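Local coordinates for flavin reductase domain protein (Arthrobacter sp., PDB 2QCK) that probably binds FMN and acts as a flavin reductase, an oxidoreductase that uses flavin, at residues F53-A58 / V134-V139. Residues are numbered along the deposited sequence; the frame is centred on the assembly and turned at random.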
ATOM      1  N   PHE A  53       2.805   7.502   7.948  1.00 33.48           N
ATOM      2  CA  PHE A  53       2.344   6.420   7.114  1.00 34.82           C
ATOM      3  C   PHE A  53       0.835   6.369   7.207  1.00 34.19           C
ATOM      4  O   PHE A  53       0.254   6.969   8.089  1.00 34.98           O
ATOM      5  CB  PHE A  53       2.952   5.033   7.476  1.00 35.05           C
ATOM      6  CG  PHE A  53       2.583   4.495   8.843  1.00 35.03           C
ATOM      7  CD1 PHE A  53       3.358   4.777   9.942  1.00 33.48           C
ATOM      8  CD2 PHE A  53       1.533   3.599   9.000  1.00 29.44           C
ATOM      9  CE1 PHE A  53       3.058   4.259  11.180  1.00 38.06           C
ATOM     10  CE2 PHE A  53       1.222   3.103  10.252  1.00 39.97           C
ATOM     11  CZ  PHE A  53       1.990   3.426  11.321  1.00 37.42           C
ATOM     12  N   THR A  54       0.239   5.660   6.259  1.00 34.81           N
ATOM     13  CA  THR A  54      -1.204   5.468   6.193  1.00 34.23           C
ATOM     14  C   THR A  54      -1.524   3.988   6.083  1.00 35.81           C
ATOM     15  O   THR A  54      -0.706   3.225   5.596  1.00 33.39           O
ATOM     16  CB  THR A  54      -1.751   6.164   4.943  1.00 38.05           C
ATOM     17  OG1 THR A  54      -1.006   5.727   3.809  1.00 34.27           O
ATOM     18  CG2 THR A  54      -1.612   7.652   5.055  1.00 30.80           C
ATOM     19  N   PHE A  55      -2.709   3.589   6.551  1.00 34.03           N
ATOM     20  CA  PHE A  55      -3.292   2.310   6.187  1.00 33.83           C
ATOM     21  C   PHE A  55      -4.818   2.439   6.161  1.00 33.96           C
ATOM     22  O   PHE A  55      -5.391   3.435   6.647  1.00 35.12           O
ATOM     23  CB  PHE A  55      -2.828   1.206   7.164  1.00 35.96           C
ATOM     24  CG  PHE A  55      -3.268   1.418   8.578  1.00 28.75           C
ATOM     25  CD1 PHE A  55      -2.564   2.264   9.418  1.00 34.98           C
ATOM     26  CD2 PHE A  55      -4.426   0.787   9.089  1.00 32.50           C
ATOM     27  CE1 PHE A  55      -2.967   2.437  10.736  1.00 39.10           C
ATOM     28  CE2 PHE A  55      -4.828   1.010  10.383  1.00 29.14           C
ATOM     29  CZ  PHE A  55      -4.110   1.838  11.200  1.00 32.10           C
ATOM     30  N   ASN A  56      -5.464   1.435   5.589  1.00 34.33           N
ATOM     31  CA  ASN A  56      -6.902   1.357   5.540  1.00 34.02           C
ATOM     32  C   ASN A  56      -7.394   0.177   6.377  1.00 34.42           C
ATOM     33  O   ASN A  56      -6.703  -0.856   6.504  1.00 31.68           O
ATOM     34  CB  ASN A  56      -7.389   1.222   4.097  1.00 35.28           C
ATOM     35  CG  ASN A  56      -6.926   2.367   3.192  1.00 36.97           C
ATOM     36  OD1 ASN A  56      -6.694   3.483   3.655  1.00 43.70           O
ATOM     37  ND2 ASN A  56      -6.757   2.085   1.890  1.00 35.55           N
HETATM   38  N   MSE A  57      -8.583   0.325   6.958  1.00 33.37           N
HETATM   39  CA  MSE A  57      -9.200  -0.799   7.638  1.00 33.08           C
HETATM   40  C   MSE A  57     -10.690  -0.688   7.638  1.00 34.52           C
HETATM   41  O   MSE A  57     -11.236   0.378   7.382  1.00 32.25           O
HETATM   42  CB  MSE A  57      -8.704  -0.843   9.073  1.00 35.78           C
HETATM   43  CG  MSE A  57      -9.194   0.281   9.932  1.00 39.22           C
HETATM   44 SE   MSE A  57      -8.454   0.139  11.727  0.75 35.23          SE
HETATM   45  CE  MSE A  57      -9.177  -1.533  12.399  1.00 32.92           C
ATOM     46  N   ALA A  58     -11.322  -1.810   7.998  1.00 34.69           N
ATOM     47  CA  ALA A  58     -12.746  -1.967   7.992  1.00 35.45           C
ATOM     48  C   ALA A  58     -13.230  -1.517   9.373  1.00 36.11           C
ATOM     49  O   ALA A  58     -12.650  -1.901  10.406  1.00 33.43           O
ATOM     50  CB  ALA A  58     -13.105  -3.446   7.789  1.00 32.03           C
ATOM     51  N   VAL A 134      -6.472   5.631   7.934  1.00 35.65           N
ATOM     52  CA  VAL A 134      -5.855   6.049   9.179  1.00 32.82           C
ATOM     53  C   VAL A 134      -4.499   6.659   8.819  1.00 34.85           C
ATOM     54  O   VAL A 134      -3.702   5.981   8.145  1.00 33.66           O
ATOM     55  CB  VAL A 134      -5.666   4.901  10.148  1.00 31.75           C
ATOM     56  CG1 VAL A 134      -5.253   5.450  11.472  1.00 30.95           C
ATOM     57  CG2 VAL A 134      -6.960   4.021  10.271  1.00 29.14           C
ATOM     58  N   VAL A 135      -4.248   7.889   9.302  1.00 33.90           N
ATOM     59  CA  VAL A 135      -2.996   8.641   9.123  1.00 33.83           C
ATOM     60  C   VAL A 135      -2.239   8.705  10.442  1.00 33.83           C
ATOM     61  O   VAL A 135      -2.799   9.098  11.450  1.00 30.36           O
ATOM     62  CB  VAL A 135      -3.261  10.107   8.677  1.00 35.50           C
ATOM     63  CG1 VAL A 135      -1.897  10.898   8.493  1.00 37.58           C
ATOM     64  CG2 VAL A 135      -4.116  10.135   7.439  1.00 32.96           C
ATOM     65  N   VAL A 136      -0.963   8.319  10.432  1.00 34.04           N
ATOM     66  CA  VAL A 136      -0.193   8.134  11.675  1.00 32.31           C
ATOM     67  C   VAL A 136       1.099   8.914  11.531  1.00 31.28           C
ATOM     68  O   VAL A 136       1.739   8.814  10.495  1.00 34.51           O
ATOM     69  CB  VAL A 136       0.136   6.689  11.813  1.00 31.73           C
ATOM     70  CG1 VAL A 136       0.794   6.419  13.114  1.00 30.10           C
ATOM     71  CG2 VAL A 136      -1.172   5.847  11.647  1.00 23.49           C
ATOM     72  N   GLU A 137       1.470   9.666  12.556  1.00 34.54           N
ATOM     73  CA  GLU A 137       2.778  10.314  12.603  1.00 33.62           C
ATOM     74  C   GLU A 137       3.711   9.497  13.506  1.00 34.43           C
ATOM     75  O   GLU A 137       3.381   9.220  14.668  1.00 34.66           O
ATOM     76  CB  GLU A 137       2.659  11.739  13.162  1.00 36.23           C
ATOM     77  CG  GLU A 137       4.024  12.478  13.149  1.00 36.04           C
ATOM     78  CD  GLU A 137       3.977  13.938  13.581  1.00 36.67           C
ATOM     79  OE1 GLU A 137       3.003  14.638  13.265  1.00 52.67           O
ATOM     80  OE2 GLU A 137       4.963  14.413  14.171  1.00 48.02           O
ATOM     81  N   VAL A 138       4.905   9.200  12.998  1.00 34.42           N
ATOM     82  CA  VAL A 138       5.811   8.261  13.625  1.00 33.58           C
ATOM     83  C   VAL A 138       6.604   9.023  14.675  1.00 33.11           C
ATOM     84  O   VAL A 138       7.096  10.089  14.401  1.00 31.24           O
ATOM     85  CB  VAL A 138       6.746   7.620  12.574  1.00 32.41           C
ATOM     86  CG1 VAL A 138       7.848   6.796  13.206  1.00 28.84           C
ATOM     87  CG2 VAL A 138       5.942   6.763  11.644  1.00 31.62           C
ATOM     88  N   VAL A 139       6.660   8.487  15.883  1.00 33.71           N
ATOM     89  CA  VAL A 139       7.387   9.126  16.986  1.00 33.54           C
ATOM     90  C   VAL A 139       8.548   8.286  17.513  1.00 37.47           C
ATOM     91  O   VAL A 139       9.410   8.795  18.262  1.00 35.67           O
ATOM     92  CB  VAL A 139       6.448   9.504  18.155  1.00 33.88           C
ATOM     93  CG1 VAL A 139       5.465  10.567  17.704  1.00 32.27           C
ATOM     94  CG2 VAL A 139       5.715   8.264  18.731  1.00 28.60           C
TER
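Strands 51-58 and 131-143 are antiparallel neighbours in the curled sheet of the flavin reductase-like domain. Phe53 pairs with Val136 and Phe55 with Val134, both as hydrogen-bonded pairs. Thr54 and Val135 form the non-hydrogen-bonded pair between them. The straightest of the four bonds runs from Val134 N to Phe55 O (2.8 Å, 174° at the hydrogen). Thr54 CA also lies 3.2 Å from Val134 O, a CA-H...O contact. Both phenylalanines hold CG in the crowded position between backbone N and carbonyl carbon (chi1 65° and 63°). This lays each ring over its cross-strand valine. Val136 CB sits 3.9 Å from the Phe53 ring centroid and Val134 CB 3.8 Å from that of Phe55, both CH-pi contacts over a face. Val138 CG2 meets the Phe53 edge, 3.7 Å from CD1. An alanine in place of Phe53 removes the ring that covers Val136 and touches Val138, and would probably loosen the packing on this face of the sheet. Ile73 and Val75 of strand 72-77 pack against the phenylalanine face. On the Thr54 face, Thr54 OG1 is hydrogen-bonded to Asn56 ND2 of the second subunit. Strand 116-127 pairs with 131-143 along its other edge.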